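Local structure of hypothetical protein Aq_1549 (Aquifex aeolicus, 2E8E) at residues A[35-39]-A[78-83]; A[65-71]-A[82-88]. The protein is of unproven function but, as a dimeric member of the OsmC family, probably acts as a thiol-dependent peroxidase that reduces peroxides. The contacts are given in a common frame with arbitrary orientation. Numbering follows the deposited sequence.

Overall arrangement
The chain begins with the small antiparallel sheet of strands 3-12, 15-19 and 24-28, then enters helix 34-56, whose first two turns carry residues 35-39. Strand 60-72 follows and turns back as strand 80-90. Contact 2 zips these two strands into a hairpin, with 10 residues between segments 65-71 and 82-88. Contact 1 closes a longer loop of 38 residues, from the helix start to the beginning of strand 80-90. The two contacts cross, since their segments alternate along the chain, and they share E82 and I83. L39 also reaches L68, so the helix touches both hairpin strands, while Y80 packs on G70 between them. Both contacts also touch the second subunit.

Contact 1. Residues A[35-39]-A[78-83]; sequences MELLL and KIYEEI
Here the first turns of helix 34-56 pack against the start of strand 80-90 in the OsmC-like fold, with a Met-aromatic contact at the centre. Residues 35-39 are helical. K78 and I79 are loop, Y80 is extended; the chain turns a corner at E81, a classic beta bulge with E81 and E82 both facing K71, and runs on as strand. M35 lies nearest I79 (CA-CA 8.7 Å) and L39 nearest I83 (8.6 Å). Y80, chi1 m at -72°, directs its ring at the helix, where an aromatic with a polar tip suits an apolar groove beside a backbone carbonyl. M35, m at chi1 and chi2 with chi3 near -91°, lays its methyl over one ring face: CE is 3.5 Å from the Y80 centroid and 10° off the normal, with SD oblique at 4.5 Å. At the ring edge L38 (chi1 t, chi2 p) sets CD2 4.1 Å from Y80 CE2. L39 (m, t) brings CD2 to 3.8 Å from Y80 CE2 and 4.1 Å from CG2 of I83, whose chi1 is m. E36 turns away, hydrogen-bonding S21 of the second subunit near a bound DTT. The ring's polar end is satisfied by Y80 OH donating to M35 O at 2.7 Å.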
ATOM      1  N   MET A  35       7.225  -0.095   1.362  1.00 15.40           N
ATOM      2  CA  MET A  35       6.940  -1.503   1.127  1.00 14.33           C
ATOM      3  C   MET A  35       6.241  -2.145   2.325  1.00 15.22           C
ATOM      4  O   MET A  35       5.463  -3.085   2.159  1.00 14.73           O
ATOM      5  CB  MET A  35       8.218  -2.245   0.742  1.00 14.26           C
ATOM      6  CG  MET A  35       8.553  -2.082  -0.755  1.00 15.57           C
ATOM      7  SD  MET A  35       7.461  -3.011  -1.897  1.00  6.11           S
ATOM      8  CE  MET A  35       8.411  -4.524  -1.996  1.00 16.51           C
ATOM      9  N   GLU A  36       6.506  -1.646   3.530  1.00 15.45           N
ATOM     10  CA  GLU A  36       5.800  -2.175   4.692  1.00 15.02           C
ATOM     11  C   GLU A  36       4.358  -1.683   4.583  1.00 15.29           C
ATOM     12  O   GLU A  36       3.417  -2.408   4.923  1.00 14.04           O
ATOM     13  CB  GLU A  36       6.430  -1.695   6.007  1.00 15.55           C
ATOM     14  CG  GLU A  36       7.702  -2.442   6.369  1.00 16.11           C
ATOM     15  CD  GLU A  36       8.291  -2.018   7.704  1.00 20.81           C
ATOM     16  OE1 GLU A  36       7.701  -1.149   8.384  1.00 23.96           O
ATOM     17  OE2 GLU A  36       9.354  -2.560   8.069  1.00 25.81           O
ATOM     18  N   LEU A  37       4.177  -0.454   4.094  1.00 15.01           N
ATOM     19  CA  LEU A  37       2.834   0.097   3.928  1.00 16.55           C
ATOM     20  C   LEU A  37       2.034  -0.702   2.901  1.00 14.38           C
ATOM     21  O   LEU A  37       0.811  -0.803   3.005  1.00 14.36           O
ATOM     22  CB  LEU A  37       2.886   1.576   3.516  1.00 17.65           C
ATOM     23  CG  LEU A  37       3.204   2.542   4.661  1.00 22.99           C
ATOM     24  CD1 LEU A  37       3.178   3.977   4.152  1.00 23.51           C
ATOM     25  CD2 LEU A  37       2.169   2.359   5.776  1.00 23.83           C
ATOM     26  N   LEU A  38       2.712  -1.273   1.908  1.00 13.38           N
ATOM     27  CA  LEU A  38       1.996  -2.084   0.927  1.00 13.82           C
ATOM     28  C   LEU A  38       1.423  -3.304   1.650  1.00 14.83           C
ATOM     29  O   LEU A  38       0.278  -3.698   1.413  1.00 14.34           O
ATOM     30  CB  LEU A  38       2.929  -2.538  -0.210  1.00 14.17           C
ATOM     31  CG  LEU A  38       2.316  -3.581  -1.161  1.00 13.83           C
ATOM     32  CD1 LEU A  38       1.053  -3.005  -1.803  1.00 13.84           C
ATOM     33  CD2 LEU A  38       3.321  -3.974  -2.235  1.00 15.43           C
ATOM     34  N   LEU A  39       2.215  -3.905   2.534  1.00 15.07           N
ATOM     35  CA  LEU A  39       1.731  -5.069   3.272  1.00 14.27           C
ATOM     36  C   LEU A  39       0.566  -4.656   4.172  1.00 15.57           C
ATOM     37  O   LEU A  39      -0.393  -5.412   4.348  1.00 14.05           O
ATOM     38  CB  LEU A  39       2.852  -5.695   4.108  1.00 13.74           C
ATOM     39  CG  LEU A  39       3.991  -6.355   3.324  1.00 15.36           C
ATOM     40  CD1 LEU A  39       5.013  -6.900   4.305  1.00 17.07           C
ATOM     41  CD2 LEU A  39       3.452  -7.490   2.448  1.00 16.35           C
ATOM     42  N   LYS A  78      13.028  -4.241  -6.566  1.00 18.16           N
ATOM     43  CA  LYS A  78      13.014  -5.224  -5.493  1.00 18.45           C
ATOM     44  C   LYS A  78      11.618  -5.554  -4.983  1.00 17.27           C
ATOM     45  O   LYS A  78      11.294  -5.343  -3.816  1.00 16.78           O
ATOM     46  CB  LYS A  78      13.910  -4.739  -4.353  1.00 20.48           C
ATOM     47  CG  LYS A  78      15.355  -4.521  -4.804  1.00 23.42           C
ATOM     48  CD  LYS A  78      16.270  -4.178  -3.645  1.00 25.45           C
ATOM     49  CE  LYS A  78      17.717  -4.118  -4.111  1.00 31.30           C
ATOM     50  NZ  LYS A  78      18.660  -3.831  -2.996  1.00 34.78           N
ATOM     51  N   ILE A  79      10.797  -6.084  -5.881  1.00 17.33           N
ATOM     52  CA  ILE A  79       9.429  -6.461  -5.555  1.00 15.46           C
ATOM     53  C   ILE A  79       9.422  -7.664  -4.617  1.00 16.76           C
ATOM     54  O   ILE A  79      10.441  -8.327  -4.432  1.00 16.33           O
ATOM     55  CB  ILE A  79       8.652  -6.871  -6.823  1.00 16.35           C
ATOM     56  CG1 ILE A  79       9.337  -8.076  -7.478  1.00 19.43           C
ATOM     57  CG2 ILE A  79       8.574  -5.701  -7.800  1.00 16.49           C
ATOM     58  CD1 ILE A  79       8.602  -8.636  -8.676  1.00 20.40           C
ATOM     59  N   TYR A  80       8.268  -7.943  -4.020  1.00 16.36           N
ATOM     60  CA  TYR A  80       8.141  -9.114  -3.161  1.00 17.30           C
ATOM     61  C   TYR A  80       7.998 -10.331  -4.070  1.00 17.78           C
ATOM     62  O   TYR A  80       7.050 -10.413  -4.851  1.00 17.78           O
ATOM     63  CB  TYR A  80       6.886  -9.025  -2.288  1.00 16.19           C
ATOM     64  CG  TYR A  80       6.953  -8.007  -1.178  1.00 14.94           C
ATOM     65  CD1 TYR A  80       7.981  -8.036  -0.236  1.00 14.22           C
ATOM     66  CD2 TYR A  80       5.965  -7.033  -1.049  1.00 14.74           C
ATOM     67  CE1 TYR A  80       8.018  -7.124   0.814  1.00 15.24           C
ATOM     68  CE2 TYR A  80       5.991  -6.113  -0.008  1.00 16.34           C
ATOM     69  CZ  TYR A  80       7.020  -6.166   0.921  1.00 16.63           C
ATOM     70  OH  TYR A  80       7.034  -5.269   1.958  1.00 15.63           O
ATOM     71  N   GLU A  81       8.931 -11.272  -3.985  1.00 18.34           N
ATOM     72  CA  GLU A  81       8.838 -12.469  -4.806  1.00 21.64           C
ATOM     73  C   GLU A  81       7.871 -13.425  -4.122  1.00 20.65           C
ATOM     74  O   GLU A  81       7.307 -14.326  -4.748  1.00 21.82           O
ATOM     75  CB  GLU A  81      10.206 -13.139  -4.952  1.00 26.44           C
ATOM     76  CG  GLU A  81      11.281 -12.226  -5.515  1.00 34.72           C
ATOM     77  CD  GLU A  81      12.224 -12.941  -6.466  1.00 37.68           C
ATOM     78  OE1 GLU A  81      12.760 -14.006  -6.097  1.00 42.36           O
ATOM     79  OE2 GLU A  81      12.431 -12.431  -7.587  1.00 42.96           O
ATOM     80  N   GLU A  82       7.676 -13.206  -2.829  1.00 19.67           N
ATOM     81  CA  GLU A  82       6.790 -14.042  -2.038  1.00 19.91           C
ATOM     82  C   GLU A  82       6.148 -13.225  -0.930  1.00 19.59           C
ATOM     83  O   GLU A  82       6.788 -12.364  -0.332  1.00 18.73           O
ATOM     84  CB  GLU A  82       7.584 -15.205  -1.429  1.00 22.76           C
ATOM     85  CG  GLU A  82       6.870 -15.951  -0.316  1.00 27.51           C
ATOM     86  CD  GLU A  82       7.749 -17.003   0.342  1.00 30.19           C
ATOM     87  OE1 GLU A  82       7.669 -17.148   1.578  1.00 31.50           O
ATOM     88  OE2 GLU A  82       8.510 -17.690  -0.374  1.00 30.87           O
ATOM     89  N   ILE A  83       4.869 -13.479  -0.682  1.00 18.77           N
ATOM     90  CA  ILE A  83       4.154 -12.799   0.389  1.00 17.30           C
ATOM     91  C   ILE A  83       3.380 -13.862   1.146  1.00 18.10           C
ATOM     92  O   ILE A  83       2.553 -14.564   0.564  1.00 18.97           O
ATOM     93  CB  ILE A  83       3.139 -11.757  -0.133  1.00 17.45           C
ATOM     94  CG1 ILE A  83       3.861 -10.662  -0.921  1.00 17.28           C
ATOM     95  CG2 ILE A  83       2.384 -11.144   1.054  1.00 18.95           C
ATOM     96  CD1 ILE A  83       2.945  -9.572  -1.431  1.00 19.80           C
TER

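Contact 2. Residues A[65-71]-A[82-88]; sequences KIFLKGK and EIEIKYV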
ATOM      1  N   LYS A  65      -6.165 -11.331  13.992  1.00 21.21           N
ATOM      2  CA  LYS A  65      -4.770 -10.950  13.845  1.00 22.77           C
ATOM      3  C   LYS A  65      -4.297 -11.408  12.476  1.00 21.79           C
ATOM      4  O   LYS A  65      -4.574 -12.533  12.060  1.00 21.71           O
ATOM      5  CB  LYS A  65      -3.917 -11.602  14.933  1.00 23.78           C
ATOM      6  CG  LYS A  65      -4.284 -11.183  16.353  1.00 27.48           C
ATOM      7  CD  LYS A  65      -3.365 -11.842  17.366  1.00 29.93           C
ATOM      8  CE  LYS A  65      -3.687 -11.392  18.783  1.00 33.79           C
ATOM      9  NZ  LYS A  65      -2.826 -12.085  19.786  1.00 34.89           N
ATOM     10  N   ILE A  66      -3.595 -10.532  11.768  1.00 19.23           N
ATOM     11  CA  ILE A  66      -3.097 -10.882  10.447  1.00 20.21           C
ATOM     12  C   ILE A  66      -1.604 -10.610  10.389  1.00 20.91           C
ATOM     13  O   ILE A  66      -1.148  -9.502  10.675  1.00 20.70           O
ATOM     14  CB  ILE A  66      -3.814 -10.076   9.347  1.00 19.79           C
ATOM     15  CG1 ILE A  66      -5.332 -10.208   9.512  1.00 19.75           C
ATOM     16  CG2 ILE A  66      -3.405 -10.603   7.976  1.00 18.82           C
ATOM     17  CD1 ILE A  66      -6.138  -9.364   8.536  1.00 18.87           C
ATOM     18  N   PHE A  67      -0.846 -11.635  10.022  1.00 19.49           N
ATOM     19  CA  PHE A  67       0.598 -11.528   9.942  1.00 21.04           C
ATOM     20  C   PHE A  67       1.048 -11.633   8.499  1.00 19.77           C
ATOM     21  O   PHE A  67       0.763 -12.616   7.823  1.00 20.34           O
ATOM     22  CB  PHE A  67       1.236 -12.641  10.775  1.00 22.25           C
ATOM     23  CG  PHE A  67       0.793 -12.638  12.209  1.00 24.18           C
ATOM     24  CD1 PHE A  67       1.422 -11.822  13.144  1.00 26.92           C
ATOM     25  CD2 PHE A  67      -0.294 -13.405  12.613  1.00 25.68           C
ATOM     26  CE1 PHE A  67       0.971 -11.770  14.466  1.00 25.85           C
ATOM     27  CE2 PHE A  67      -0.752 -13.359  13.927  1.00 23.62           C
ATOM     28  CZ  PHE A  67      -0.120 -12.540  14.854  1.00 26.26           C
ATOM     29  N   LEU A  68       1.747 -10.611   8.021  1.00 19.41           N
ATOM     30  CA  LEU A  68       2.233 -10.630   6.652  1.00 18.93           C
ATOM     31  C   LEU A  68       3.749 -10.576   6.613  1.00 19.01           C
ATOM     32  O   LEU A  68       4.373  -9.792   7.322  1.00 19.80           O
ATOM     33  CB  LEU A  68       1.661  -9.458   5.854  1.00 19.56           C
ATOM     34  CG  LEU A  68       0.138  -9.436   5.708  1.00 19.65           C
ATOM     35  CD1 LEU A  68      -0.472  -8.544   6.790  1.00 19.45           C
ATOM     36  CD2 LEU A  68      -0.228  -8.923   4.328  1.00 18.10           C
ATOM     37  N   LYS A  69       4.336 -11.425   5.778  1.00 17.99           N
ATOM     38  CA  LYS A  69       5.779 -11.464   5.626  1.00 19.57           C
ATOM     39  C   LYS A  69       6.099 -11.459   4.144  1.00 19.48           C
ATOM     40  O   LYS A  69       5.628 -12.316   3.393  1.00 20.75           O
ATOM     41  CB  LYS A  69       6.366 -12.724   6.266  1.00 20.95           C
ATOM     42  CG  LYS A  69       7.860 -12.878   6.024  1.00 24.94           C
ATOM     43  CD  LYS A  69       8.425 -14.125   6.687  1.00 29.18           C
ATOM     44  CE  LYS A  69       8.227 -14.092   8.190  1.00 32.30           C
ATOM     45  NZ  LYS A  69       8.875 -15.254   8.868  1.00 36.21           N
ATOM     46  N   GLY A  70       6.902 -10.490   3.719  1.00 18.87           N
ATOM     47  CA  GLY A  70       7.255 -10.413   2.317  1.00 18.53           C
ATOM     48  C   GLY A  70       8.747 -10.566   2.113  1.00 18.61           C
ATOM     49  O   GLY A  70       9.536 -10.000   2.866  1.00 19.24           O
ATOM     50  N   LYS A  71       9.128 -11.346   1.106  1.00 17.75           N
ATOM     51  CA  LYS A  71      10.536 -11.568   0.779  1.00 19.72           C
ATOM     52  C   LYS A  71      10.806 -10.890  -0.559  1.00 18.56           C
ATOM     53  O   LYS A  71      10.167 -11.206  -1.566  1.00 18.93           O
ATOM     54  CB  LYS A  71      10.831 -13.067   0.688  1.00 20.34           C
ATOM     55  CG  LYS A  71      10.707 -13.788   2.016  1.00 25.27           C
ATOM     56  CD  LYS A  71      10.961 -15.282   1.861  1.00 29.87           C
ATOM     57  CE  LYS A  71      10.931 -15.991   3.208  1.00 33.20           C
ATOM     58  NZ  LYS A  71       9.630 -15.810   3.912  1.00 37.84           N
ATOM     59  N   GLU A  82       7.676 -13.206  -2.829  1.00 19.67           N
ATOM     60  CA  GLU A  82       6.790 -14.042  -2.038  1.00 19.91           C
ATOM     61  C   GLU A  82       6.148 -13.225  -0.930  1.00 19.59           C
ATOM     62  O   GLU A  82       6.788 -12.364  -0.332  1.00 18.73           O
ATOM     63  CB  GLU A  82       7.584 -15.205  -1.429  1.00 22.76           C
ATOM     64  CG  GLU A  82       6.870 -15.951  -0.316  1.00 27.51           C
ATOM     65  CD  GLU A  82       7.749 -17.003   0.342  1.00 30.19           C
ATOM     66  OE1 GLU A  82       7.669 -17.148   1.578  1.00 31.50           O
ATOM     67  OE2 GLU A  82       8.510 -17.690  -0.374  1.00 30.87           O
ATOM     68  N   ILE A  83       4.869 -13.479  -0.682  1.00 18.77           N
ATOM     69  CA  ILE A  83       4.154 -12.799   0.389  1.00 17.30           C
ATOM     70  C   ILE A  83       3.380 -13.862   1.146  1.00 18.10           C
ATOM     71  O   ILE A  83       2.553 -14.564   0.564  1.00 18.97           O
ATOM     72  CB  ILE A  83       3.139 -11.757  -0.133  1.00 17.45           C
ATOM     73  CG1 ILE A  83       3.861 -10.662  -0.921  1.00 17.28           C
ATOM     74  CG2 ILE A  83       2.384 -11.144   1.054  1.00 18.95           C
ATOM     75  CD1 ILE A  83       2.945  -9.572  -1.431  1.00 19.80           C
ATOM     76  N   GLU A  84       3.669 -13.992   2.436  1.00 19.04           N
ATOM     77  CA  GLU A  84       2.977 -14.959   3.277  1.00 20.93           C
ATOM     78  C   GLU A  84       1.978 -14.205   4.128  1.00 18.92           C
ATOM     79  O   GLU A  84       2.319 -13.190   4.740  1.00 19.93           O
ATOM     80  CB  GLU A  84       3.955 -15.679   4.205  1.00 23.57           C
ATOM     81  CG  GLU A  84       4.939 -16.598   3.525  1.00 31.86           C
ATOM     82  CD  GLU A  84       5.786 -17.351   4.532  1.00 36.46           C
ATOM     83  OE1 GLU A  84       5.207 -18.094   5.355  1.00 39.44           O
ATOM     84  OE2 GLU A  84       7.026 -17.198   4.509  1.00 40.03           O
ATOM     85  N   ILE A  85       0.743 -14.693   4.167  1.00 17.74           N
ATOM     86  CA  ILE A  85      -0.281 -14.048   4.967  1.00 17.07           C
ATOM     87  C   ILE A  85      -0.919 -15.101   5.849  1.00 16.57           C
ATOM     88  O   ILE A  85      -1.393 -16.128   5.357  1.00 18.40           O
ATOM     89  CB  ILE A  85      -1.391 -13.415   4.102  1.00 17.91           C
ATOM     90  CG1 ILE A  85      -0.784 -12.474   3.057  1.00 18.96           C
ATOM     91  CG2 ILE A  85      -2.358 -12.649   4.996  1.00 19.49           C
ATOM     92  CD1 ILE A  85      -1.802 -11.838   2.131  1.00 22.07           C
ATOM     93  N   LYS A  86      -0.922 -14.846   7.152  1.00 17.33           N
ATOM     94  CA  LYS A  86      -1.518 -15.768   8.109  1.00 20.68           C
ATOM     95  C   LYS A  86      -2.635 -15.053   8.857  1.00 21.47           C
ATOM     96  O   LYS A  86      -2.409 -14.008   9.471  1.00 21.38           O
ATOM     97  CB  LYS A  86      -0.464 -16.258   9.104  1.00 23.56           C
ATOM     98  CG  LYS A  86      -1.000 -17.225  10.147  1.00 29.45           C
ATOM     99  CD  LYS A  86       0.098 -17.648  11.112  1.00 32.47           C
ATOM    100  CE  LYS A  86      -0.436 -18.599  12.165  1.00 37.24           C
ATOM    101  NZ  LYS A  86      -1.031 -19.813  11.544  1.00 39.69           N
ATOM    102  N   TYR A  87      -3.838 -15.616   8.792  1.00 19.19           N
ATOM    103  CA  TYR A  87      -4.998 -15.045   9.465  1.00 20.67           C
ATOM    104  C   TYR A  87      -5.291 -15.851  10.726  1.00 21.57           C
ATOM    105  O   TYR A  87      -5.385 -17.077  10.673  1.00 22.75           O
ATOM    106  CB  TYR A  87      -6.233 -15.119   8.567  1.00 21.42           C
ATOM    107  CG  TYR A  87      -6.115 -14.398   7.247  1.00 20.94           C
ATOM    108  CD1 TYR A  87      -6.617 -13.106   7.088  1.00 20.27           C
ATOM    109  CD2 TYR A  87      -5.527 -15.016   6.145  1.00 20.63           C
ATOM    110  CE1 TYR A  87      -6.541 -12.448   5.860  1.00 21.63           C
ATOM    111  CE2 TYR A  87      -5.444 -14.367   4.918  1.00 19.46           C
ATOM    112  CZ  TYR A  87      -5.955 -13.088   4.780  1.00 20.56           C
ATOM    113  OH  TYR A  87      -5.894 -12.458   3.559  1.00 21.85           O
ATOM    114  N   VAL A  88      -5.439 -15.160  11.850  1.00 20.43           N
ATOM    115  CA  VAL A  88      -5.758 -15.824  13.107  1.00 22.68           C
ATOM    116  C   VAL A  88      -7.037 -15.204  13.657  1.00 21.93           C
ATOM    117  O   VAL A  88      -7.067 -14.020  13.996  1.00 22.83           O
ATOM    118  CB  VAL A  88      -4.624 -15.655  14.150  1.00 23.03           C
ATOM    119  CG1 VAL A  88      -5.036 -16.293  15.476  1.00 25.97           C
ATOM    120  CG2 VAL A  88      -3.338 -16.293  13.639  1.00 24.27           C
TER
HETATM  121  O   HOH W   1       7.338 -14.720   3.177  1.00 38.65           O
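An antiparallel beta hairpin, strand 60-72 with strand 80-90, supplies this contact, its segment axes 4.6 Å apart at 169°. Hydrogen-bonded pairs K65-V88, F67-K86, K69-E84 and K71-E82 alternate with non-hydrogen-bonded I66-Y87, L68-I85 and G70-I83. The bonds are short, as in K65 N to V88 O at 2.8 Å, until E82 N to K71 O, weak at 3.4 Å. I66, L68, I83, I85 and Y87 share the buried face: L68 CD2 meets I85 CG1 at 3.8 Å, and I42 of helix 34-56 covers L68, I83 and I85. G70, lacking a side chain, leaves room for the Y80 ring. The other face is largely charged, as suits its partial exposure. There K71 NZ bridges E84 OE2 at 3.0 Å and, weakly, E82 OE1 at 3.3 Å, offsetting two carboxylates whose E82 OE1 and E84 OE2 lie 3.0 Å apart. Residues 65-71 also pair with a strand of the second subunit, making an intersubunit beta-sheet with one face against helices, as in the OsmC fold.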